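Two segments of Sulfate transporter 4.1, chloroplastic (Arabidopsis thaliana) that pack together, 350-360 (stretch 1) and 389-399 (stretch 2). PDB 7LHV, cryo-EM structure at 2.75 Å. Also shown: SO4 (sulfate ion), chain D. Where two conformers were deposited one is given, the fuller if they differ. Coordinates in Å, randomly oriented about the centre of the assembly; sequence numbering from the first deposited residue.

Stretch 1, residues 350-360: GIAKALAAKNR
Stretch 2, residues 389-399: GSFSRSAVNNE

Two helices, 350-358 and one that starts at Phe 391 and runs on through stretch 2, lie side by side and nearly parallel: their N-to-C directions differ by 13° and their axes come no closer than 11.2 Å. At that spacing the contact, which buries 326 Å² in total, is made mainly by side chains, though Ile 351 CD1 also lies 4.2 Å from Ser 390 C. The register is set by Ile 351 CA to Phe 391 CA, 7.2 Å, and Leu 355 CA to Asn 398 CA, 7.8 Å. In stretch 1 helical phi/psi cluster near -65/-41 through Lys 358; Asn 359 departs at -100/12. Gly 389 (-68/149) and Ser 390 (-111/129) are extended before the second helix begins.

Ile 351 (chi1 -60°, chi2 167°) gives up the most surface, 93 Å², with its CA-to-CB bond directed toward stretch 2. Its CD1 sits 3.5 Å from the centroid of the Phe 391 ring and 5° off the ring normal, a CH-pi contact over one face. Phe 391 (chi1 -78°, chi2 -89°) starts sideways, but its ring end swings nearer. Ile 351 CG2 meets Ser 394 CB at 4.0 Å. Ser 394 (m) donates from OG to Ser 390 O at 2.6 Å.

Asn 398 (chi1 -163°, chi2 55°), covered over 73 Å², anchors the other end. Its OD1 accepts a hydrogen bond from Asn 359 ND2 at 3.2 Å, with a nearly linear angle of 174°. Asn 359 (chi1 -70°, chi2 -80°) also donates from ND2 to Leu 355 O, 2.8 Å and 156°, so one amide ties its own helix end to the neighbouring helix.

Leu 355 (m, t) bridges the two centres: CD1 lies 4.1 Å from Ser 394 CB, CD2 3.4 Å from Asn 398 OD1.

Sulfate O2 accepts from Phe 391 N at 2.7 Å.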

# COMPACT_ATOMS: atom_id res chain seq x y z
N GLY A 350 2.71 20.65 -4.16
CA GLY A 350 3.87 20.97 -3.34
C GLY A 350 4.42 22.35 -3.63
O GLY A 350 4.78 23.09 -2.71
N ILE A 351 4.51 22.71 -4.92
CA ILE A 351 4.97 24.04 -5.29
C ILE A 351 4.02 25.10 -4.75
O ILE A 351 4.45 26.13 -4.21
CB ILE A 351 5.11 24.15 -6.82
CG1 ILE A 351 6.12 23.13 -7.34
CG2 ILE A 351 5.55 25.55 -7.20
CD1 ILE A 351 6.08 22.97 -8.84
N ALA A 352 2.71 24.87 -4.88
CA ALA A 352 1.74 25.83 -4.37
C ALA A 352 1.87 26.01 -2.86
O ALA A 352 1.85 27.14 -2.36
CB ALA A 352 0.32 25.40 -4.73
N LYS A 353 2.02 24.91 -2.12
CA LYS A 353 2.14 25.00 -0.67
C LYS A 353 3.42 25.70 -0.26
O LYS A 353 3.42 26.52 0.67
CB LYS A 353 2.07 23.60 -0.05
CG LYS A 353 0.65 23.11 0.18
CD LYS A 353 0.64 21.81 0.97
CE LYS A 353 1.20 20.66 0.16
NZ LYS A 353 0.89 19.34 0.77
N ALA A 354 4.54 25.39 -0.92
CA ALA A 354 5.80 26.06 -0.60
C ALA A 354 5.71 27.55 -0.86
O ALA A 354 6.15 28.36 -0.04
CB ALA A 354 6.94 25.43 -1.39
N LEU A 355 5.13 27.94 -2.00
CA LEU A 355 4.99 29.36 -2.31
C LEU A 355 4.06 30.05 -1.32
O LEU A 355 4.31 31.19 -0.93
CB LEU A 355 4.49 29.54 -3.74
CG LEU A 355 5.48 29.18 -4.85
CD1 LEU A 355 4.79 29.26 -6.20
CD2 LEU A 355 6.68 30.10 -4.81
N ALA A 356 2.97 29.38 -0.92
CA ALA A 356 2.05 29.98 0.04
C ALA A 356 2.72 30.18 1.39
O ALA A 356 2.52 31.21 2.05
CB ALA A 356 0.81 29.11 0.18
N ALA A 357 3.52 29.20 1.83
CA ALA A 357 4.25 29.35 3.08
C ALA A 357 5.27 30.48 2.99
O ALA A 357 5.47 31.23 3.96
CB ALA A 357 4.93 28.04 3.46
N LYS A 358 5.93 30.61 1.84
CA LYS A 358 6.90 31.69 1.67
C LYS A 358 6.23 33.06 1.67
O LYS A 358 6.76 34.02 2.24
CB LYS A 358 7.69 31.49 0.38
CG LYS A 358 8.82 30.50 0.48
CD LYS A 358 9.54 30.36 -0.84
CE LYS A 358 10.11 31.69 -1.30
NZ LYS A 358 11.16 32.20 -0.39
N ASN A 359 5.06 33.17 1.04
CA ASN A 359 4.44 34.46 0.77
C ASN A 359 3.34 34.82 1.75
O ASN A 359 2.59 35.77 1.49
CB ASN A 359 3.91 34.49 -0.66
CG ASN A 359 5.01 34.52 -1.69
OD1 ASN A 359 5.59 35.57 -1.97
ND2 ASN A 359 5.32 33.37 -2.27
N ARG A 360 3.20 34.09 2.85
CA ARG A 360 2.36 34.48 3.98
C ARG A 360 0.88 34.55 3.59
O ARG A 360 0.21 35.58 3.75
CB ARG A 360 2.83 35.82 4.56
CG ARG A 360 4.19 35.79 5.22
CD ARG A 360 4.53 37.16 5.78
NE ARG A 360 5.87 37.21 6.36
CZ ARG A 360 6.14 36.93 7.62
NH1 ARG A 360 5.20 36.58 8.48
NH2 ARG A 360 7.41 37.00 8.04
N GLY A 389 1.46 22.80 -12.68
CA GLY A 389 2.38 23.82 -12.22
C GLY A 389 3.79 23.58 -12.73
O GLY A 389 4.22 22.45 -12.95
N SER A 390 4.52 24.68 -12.91
CA SER A 390 5.86 24.65 -13.47
C SER A 390 6.87 25.01 -12.40
O SER A 390 6.73 26.03 -11.72
CB SER A 390 5.98 25.62 -14.65
OG SER A 390 4.95 25.40 -15.59
N PHE A 391 7.90 24.17 -12.25
CA PHE A 391 8.97 24.46 -11.30
C PHE A 391 9.73 25.72 -11.69
O PHE A 391 10.10 26.53 -10.83
CB PHE A 391 9.92 23.28 -11.20
CG PHE A 391 9.41 22.15 -10.36
CD1 PHE A 391 9.65 22.11 -8.99
CD2 PHE A 391 8.72 21.10 -10.94
CE1 PHE A 391 9.19 21.06 -8.22
CE2 PHE A 391 8.25 20.05 -10.17
CZ PHE A 391 8.49 20.03 -8.81
N SER A 392 9.98 25.90 -12.99
CA SER A 392 10.77 27.03 -13.45
C SER A 392 9.95 28.31 -13.51
O SER A 392 10.37 29.35 -13.01
CB SER A 392 11.35 26.72 -14.84
OG SER A 392 12.09 25.51 -14.83
N ARG A 393 8.77 28.24 -14.12
CA ARG A 393 7.96 29.44 -14.32
C ARG A 393 7.40 29.96 -13.00
O ARG A 393 7.32 31.17 -12.80
CB ARG A 393 6.85 29.15 -15.32
CG ARG A 393 7.30 29.14 -16.76
CD ARG A 393 6.13 29.20 -17.70
NE ARG A 393 5.26 28.05 -17.53
CZ ARG A 393 5.43 26.88 -18.13
NH1 ARG A 393 6.43 26.68 -18.98
NH2 ARG A 393 4.59 25.89 -17.88
N SER A 394 7.01 29.06 -12.10
CA SER A 394 6.52 29.51 -10.80
C SER A 394 7.62 30.20 -10.01
O SER A 394 7.38 31.22 -9.36
CB SER A 394 5.97 28.33 -10.00
OG SER A 394 4.97 27.65 -10.73
N ALA A 395 8.84 29.67 -10.07
CA ALA A 395 9.97 30.36 -9.44
C ALA A 395 10.15 31.74 -10.05
O ALA A 395 10.10 32.75 -9.33
CB ALA A 395 11.24 29.53 -9.58
N VAL A 396 10.27 31.81 -11.37
CA VAL A 396 10.50 33.09 -12.05
C VAL A 396 9.41 34.09 -11.67
O VAL A 396 9.67 35.28 -11.50
CB VAL A 396 10.59 32.88 -13.57
CG1 VAL A 396 10.48 34.20 -14.30
CG2 VAL A 396 11.89 32.18 -13.92
N ASN A 397 8.18 33.60 -11.52
CA ASN A 397 7.11 34.44 -10.98
C ASN A 397 7.42 34.86 -9.55
O ASN A 397 7.10 35.98 -9.14
CB ASN A 397 5.79 33.68 -11.05
CG ASN A 397 4.61 34.58 -11.27
OD1 ASN A 397 4.74 35.66 -11.84
ND2 ASN A 397 3.43 34.15 -10.83
N ASN A 398 8.03 33.96 -8.77
CA ASN A 398 8.27 34.25 -7.36
C ASN A 398 9.29 35.37 -7.17
O ASN A 398 9.03 36.32 -6.43
CB ASN A 398 8.72 32.98 -6.63
CG ASN A 398 8.60 33.10 -5.13
OD1 ASN A 398 7.53 33.40 -4.60
ND2 ASN A 398 9.70 32.88 -4.42
N GLU A 399 10.45 35.28 -7.83
CA GLU A 399 11.37 36.41 -7.63
C GLU A 399 11.00 37.62 -8.48
O GLU A 399 11.65 38.67 -8.34
CB GLU A 399 12.85 36.08 -7.88
CG GLU A 399 13.29 35.79 -9.30
CD GLU A 399 13.09 34.35 -9.70
OE1 GLU A 399 12.35 33.65 -8.99
OE2 GLU A 399 13.69 33.92 -10.71
S SO4 D . 9.29 22.70 -15.70
O1 SO4 D . 10.67 23.05 -15.38
O2 SO4 D . 8.51 22.68 -14.47
O3 SO4 D . 9.26 21.38 -16.31
O4 SO4 D . 8.74 23.68 -16.62